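PDB 4XLZ: uncharacterized protein from Pyrococcus furiosus, which probably removes an acetyl group from N,N'-diacetylchitobiose as a metal-dependent deacetylase of carbohydrate esterase family 14. Local coordinates for residues H40-K53 / R88-V101. Residues are numbered along the deposited sequence; the frame is centred on the assembly and turned at random.
Sequences HPDDCAIGMGGTIK and RRREEEESAKLLGV. With CD (cadmium ion), chain G.
Arg-88 NH2 gives Pro-41 O the shortest hydrogen bond of this contact, 2.8 Å, meeting the oxygen in the carbonyl plane at a C=O...N angle of 147°. Arg-88 NH2 also lies 3.7 Å from Asp-42 OD2, a long salt bridge with the two charged planes turned 49° apart. Pro-41 CD covers one face of the guanidinium near its rim, and the bend at chi3 (70°) carries that group across the proline ring at about a right angle; NH1 goes on to Gly-70 O. A leucine in place of Arg-88 would probably leave Pro-41 O and the carboxylate of Asp-42 without their positively charged partner, and Pro-41 CD without the flat group it covers. One helical turn further on, Glu-92 OE1 accepts from Asp-42 N at 3.0 Å, the N-H arriving from above the carboxylate plane. Water 1 accepts from Ala-45 N and is within hydrogen-bonding distance of Glu-92 OE2, probably as donor.

The backbone held this way is a type II turn from His-40 to Asp-43, the His-Pro-Asp-Asp motif of the GlcNAc-PI de-N-acetylase family, which leaves strand 33-38 of the parallel sheet and leads into helix 43-57. His-40 ND1 and both oxygens of Asp-43 bind cadmium, joined by His-151; His-40 NE2 hydrogen-bonds Asp-150 OD1, which probably fixes the ring's rotation. Arg-88 and Glu-92, on helix 81-99, bond to the backbone between these two ligands and are thus second-shell.

Toward their C-terminal ends the two helices, running at an acute angle, pack through Leu-99, a knob set among Ala-45, Gly-49, Ile-52 and Lys-53. Leu-99 CD2 reaches Gly-49 O at 3.6 Å, while CD1 lies against the CA of Gly-49, where a side chain would clash with Ala-45 O. Ile-52 CG2 touches Val-101 CG2 at 3.5 Å. Beyond them Lys-53 swings NZ to 3.1 Å from Leu-98 O, beside the Schellman motif at Gly-100.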
# COMPACT_ATOMS: atom_id res chain seq x y z
N HIS A 40 0.62 23.18 1.85
CA HIS A 40 1.46 23.47 3.02
C HIS A 40 1.01 24.82 3.59
O HIS A 40 0.34 25.58 2.91
CB HIS A 40 2.94 23.67 2.50
CG HIS A 40 3.41 22.49 1.74
ND1 HIS A 40 3.76 22.63 0.39
CD2 HIS A 40 3.71 21.23 2.13
CE1 HIS A 40 4.20 21.43 -0.02
NE2 HIS A 40 4.18 20.57 1.00
N PRO A 41 1.40 25.04 4.87
CA PRO A 41 1.10 26.37 5.46
C PRO A 41 1.93 27.45 4.59
O PRO A 41 3.11 27.30 4.32
CB PRO A 41 1.79 26.28 6.85
CG PRO A 41 1.82 24.78 7.15
CD PRO A 41 2.17 24.19 5.77
N ASP A 42 1.16 28.35 4.10
CA ASP A 42 1.58 29.50 3.29
C ASP A 42 1.15 29.44 1.87
O ASP A 42 1.14 30.45 1.20
CB ASP A 42 3.05 29.92 3.38
CG ASP A 42 4.05 29.01 2.60
OD1 ASP A 42 3.66 28.31 1.63
OD2 ASP A 42 5.31 29.04 2.90
N ASP A 43 0.63 28.26 1.42
CA ASP A 43 0.27 28.32 0.01
C ASP A 43 -0.99 29.13 -0.37
O ASP A 43 -1.07 29.67 -1.47
CB ASP A 43 0.00 26.83 -0.57
CG ASP A 43 1.26 26.08 -0.78
OD1 ASP A 43 2.17 26.63 -1.54
OD2 ASP A 43 1.51 25.00 -0.19
N CYS A 44 -1.97 29.21 0.51
CA CYS A 44 -3.13 30.10 0.24
C CYS A 44 -2.63 31.58 0.14
O CYS A 44 -3.09 32.25 -0.79
CB CYS A 44 -4.17 29.99 1.38
SG CYS A 44 -5.08 28.43 1.23
N ALA A 45 -1.76 31.95 1.10
CA ALA A 45 -1.30 33.35 1.03
C ALA A 45 -0.50 33.57 -0.24
O ALA A 45 -0.68 34.63 -0.90
CB ALA A 45 -0.38 33.66 2.22
N ILE A 46 0.37 32.62 -0.59
CA ILE A 46 1.20 32.83 -1.85
C ILE A 46 0.37 32.78 -3.07
O ILE A 46 0.48 33.64 -3.98
CB ILE A 46 2.37 31.86 -1.87
CG1 ILE A 46 3.33 32.03 -0.69
CG2 ILE A 46 3.09 31.85 -3.28
CD1 ILE A 46 4.30 30.85 -0.49
N GLY A 47 -0.49 31.74 -3.18
CA GLY A 47 -1.23 31.61 -4.44
C GLY A 47 -2.34 32.62 -4.64
O GLY A 47 -2.66 33.00 -5.77
N MSE A 48 -2.99 33.06 -3.53
CA MSE A 48 -4.22 33.81 -3.69
C MSE A 48 -4.53 34.74 -2.54
O MSE A 48 -5.65 35.04 -2.29
CB MSE A 48 -5.49 32.92 -4.02
CG MSE A 48 -5.74 31.82 -2.95
SE MSE A 48 -7.38 30.89 -3.30
CE MSE A 48 -8.63 32.38 -3.22
N GLY A 49 -3.48 35.13 -1.82
CA GLY A 49 -3.68 35.98 -0.63
C GLY A 49 -4.45 37.31 -0.92
O GLY A 49 -5.32 37.71 -0.12
N GLY A 50 -4.15 37.97 -2.04
CA GLY A 50 -4.97 39.16 -2.38
C GLY A 50 -6.43 38.96 -2.56
O GLY A 50 -7.31 39.68 -2.04
N THR A 51 -6.81 37.83 -3.26
CA THR A 51 -8.14 37.50 -3.41
C THR A 51 -8.85 37.06 -2.11
O THR A 51 -9.99 37.37 -1.95
CB THR A 51 -8.27 36.36 -4.51
OG1 THR A 51 -7.69 36.83 -5.73
CG2 THR A 51 -9.68 35.90 -4.75
N ILE A 52 -8.11 36.35 -1.26
CA ILE A 52 -8.69 35.98 0.03
C ILE A 52 -9.03 37.31 0.82
O ILE A 52 -10.10 37.33 1.41
CB ILE A 52 -7.64 35.16 0.84
CG1 ILE A 52 -7.59 33.72 0.22
CG2 ILE A 52 -8.06 35.04 2.25
CD1 ILE A 52 -6.35 32.97 0.68
N LYS A 53 -8.12 38.27 0.76
CA LYS A 53 -8.49 39.56 1.48
C LYS A 53 -9.65 40.26 0.80
O LYS A 53 -10.56 40.69 1.52
CB LYS A 53 -7.25 40.41 1.48
CG LYS A 53 -7.56 41.90 2.20
CD LYS A 53 -7.76 41.69 3.69
CE LYS A 53 -8.05 43.03 4.62
NZ LYS A 53 -8.00 42.27 6.04
N ARG A 88 5.13 26.67 12.33
CA ARG A 88 4.32 27.01 11.19
C ARG A 88 2.84 27.13 11.38
O ARG A 88 2.14 27.90 10.65
CB ARG A 88 4.62 26.00 10.04
CG ARG A 88 6.11 26.15 9.62
CD ARG A 88 6.45 25.26 8.35
NE ARG A 88 5.81 25.81 7.18
CZ ARG A 88 6.06 25.35 5.90
NH1 ARG A 88 6.89 24.28 5.82
NH2 ARG A 88 5.46 25.91 4.84
N ARG A 89 2.29 26.41 12.43
CA ARG A 89 0.88 26.60 12.73
C ARG A 89 0.65 28.04 13.25
O ARG A 89 -0.31 28.67 12.80
CB ARG A 89 0.51 25.56 13.81
CG ARG A 89 -0.95 25.80 14.10
CD ARG A 89 -1.23 24.95 15.31
NE ARG A 89 -1.04 23.56 14.82
CZ ARG A 89 -2.01 22.64 14.76
NH1 ARG A 89 -3.28 22.90 15.25
NH2 ARG A 89 -1.65 21.47 14.23
N ARG A 90 1.58 28.46 14.09
CA ARG A 90 1.40 29.86 14.60
C ARG A 90 1.61 30.92 13.47
O ARG A 90 0.87 31.89 13.40
CB ARG A 90 2.43 30.10 15.68
CG ARG A 90 2.16 29.16 16.85
CD ARG A 90 3.32 28.88 17.77
NE ARG A 90 2.90 28.06 18.95
CZ ARG A 90 3.69 27.80 20.00
NH1 ARG A 90 4.96 28.28 20.02
NH2 ARG A 90 3.24 27.04 21.00
N GLU A 91 2.60 30.64 12.59
CA GLU A 91 2.76 31.54 11.39
C GLU A 91 1.53 31.66 10.57
O GLU A 91 1.10 32.69 10.13
CB GLU A 91 3.90 31.05 10.54
CG GLU A 91 5.22 31.28 11.27
CD GLU A 91 6.47 30.76 10.63
OE1 GLU A 91 7.64 31.09 11.10
OE2 GLU A 91 6.39 29.91 9.67
N GLU A 92 0.88 30.48 10.32
CA GLU A 92 -0.34 30.55 9.54
C GLU A 92 -1.51 31.27 10.24
O GLU A 92 -2.29 31.95 9.60
CB GLU A 92 -0.80 29.07 9.13
CG GLU A 92 -1.92 29.09 8.12
CD GLU A 92 -1.46 29.48 6.71
OE1 GLU A 92 -1.29 28.65 5.79
OE2 GLU A 92 -1.38 30.71 6.40
N GLU A 93 -1.58 31.06 11.55
CA GLU A 93 -2.67 31.79 12.25
C GLU A 93 -2.42 33.32 12.11
O GLU A 93 -3.40 34.05 11.98
CB GLU A 93 -2.64 31.39 13.74
CG GLU A 93 -3.27 29.88 13.84
CD GLU A 93 -3.03 29.26 15.22
OE1 GLU A 93 -2.21 29.77 16.05
OE2 GLU A 93 -3.70 28.24 15.48
N GLU A 94 -1.18 33.74 12.20
CA GLU A 94 -0.90 35.23 12.07
C GLU A 94 -1.16 35.66 10.60
O GLU A 94 -1.75 36.69 10.33
CB GLU A 94 0.51 35.47 12.48
CG GLU A 94 1.03 36.96 12.14
CD GLU A 94 2.54 37.21 12.63
OE1 GLU A 94 2.86 36.67 13.73
OE2 GLU A 94 3.39 37.92 11.99
N SER A 95 -0.72 34.88 9.59
CA SER A 95 -0.99 35.24 8.23
C SER A 95 -2.46 35.30 7.94
O SER A 95 -3.02 36.18 7.29
CB SER A 95 -0.31 34.10 7.38
OG SER A 95 -0.46 34.31 5.98
N ALA A 96 -3.19 34.26 8.37
CA ALA A 96 -4.59 34.21 8.16
C ALA A 96 -5.36 35.37 8.82
O ALA A 96 -6.30 35.91 8.19
CB ALA A 96 -5.10 32.86 8.78
N LYS A 97 -4.91 35.78 10.00
CA LYS A 97 -5.53 36.97 10.69
C LYS A 97 -5.40 38.22 9.77
O LYS A 97 -6.40 38.95 9.56
CB LYS A 97 -4.85 37.18 12.03
CG LYS A 97 -5.57 38.31 12.81
CD LYS A 97 -4.95 38.23 14.26
CE LYS A 97 -4.69 39.64 14.94
NZ LYS A 97 -5.91 40.47 15.03
N LEU A 98 -4.24 38.39 9.15
CA LEU A 98 -4.08 39.54 8.21
C LEU A 98 -4.98 39.53 7.04
O LEU A 98 -5.40 40.56 6.48
CB LEU A 98 -2.65 39.64 7.72
CG LEU A 98 -1.53 39.83 8.77
CD1 LEU A 98 -0.06 39.55 8.32
CD2 LEU A 98 -1.64 41.36 9.19
N LEU A 99 -5.34 38.28 6.57
CA LEU A 99 -6.19 38.15 5.43
C LEU A 99 -7.70 37.98 5.72
O LEU A 99 -8.48 37.85 4.79
CB LEU A 99 -5.69 36.89 4.56
CG LEU A 99 -4.23 37.06 4.14
CD1 LEU A 99 -3.83 35.80 3.31
CD2 LEU A 99 -4.08 38.30 3.23
N GLY A 100 -8.09 38.00 7.02
CA GLY A 100 -9.53 37.94 7.35
C GLY A 100 -10.04 36.53 7.47
O GLY A 100 -11.25 36.34 7.55
N VAL A 101 -9.08 35.59 7.55
CA VAL A 101 -9.55 34.16 7.66
C VAL A 101 -9.63 33.79 9.16
O VAL A 101 -8.63 34.00 9.91
CB VAL A 101 -8.47 33.29 6.89
CG1 VAL A 101 -8.70 31.68 7.16
CG2 VAL A 101 -8.50 33.62 5.47
CD CD G . 3.65 24.53 -0.94
O HOH W 1 -1.48 30.46 3.52
O HOH W 2 6.15 24.05 -1.41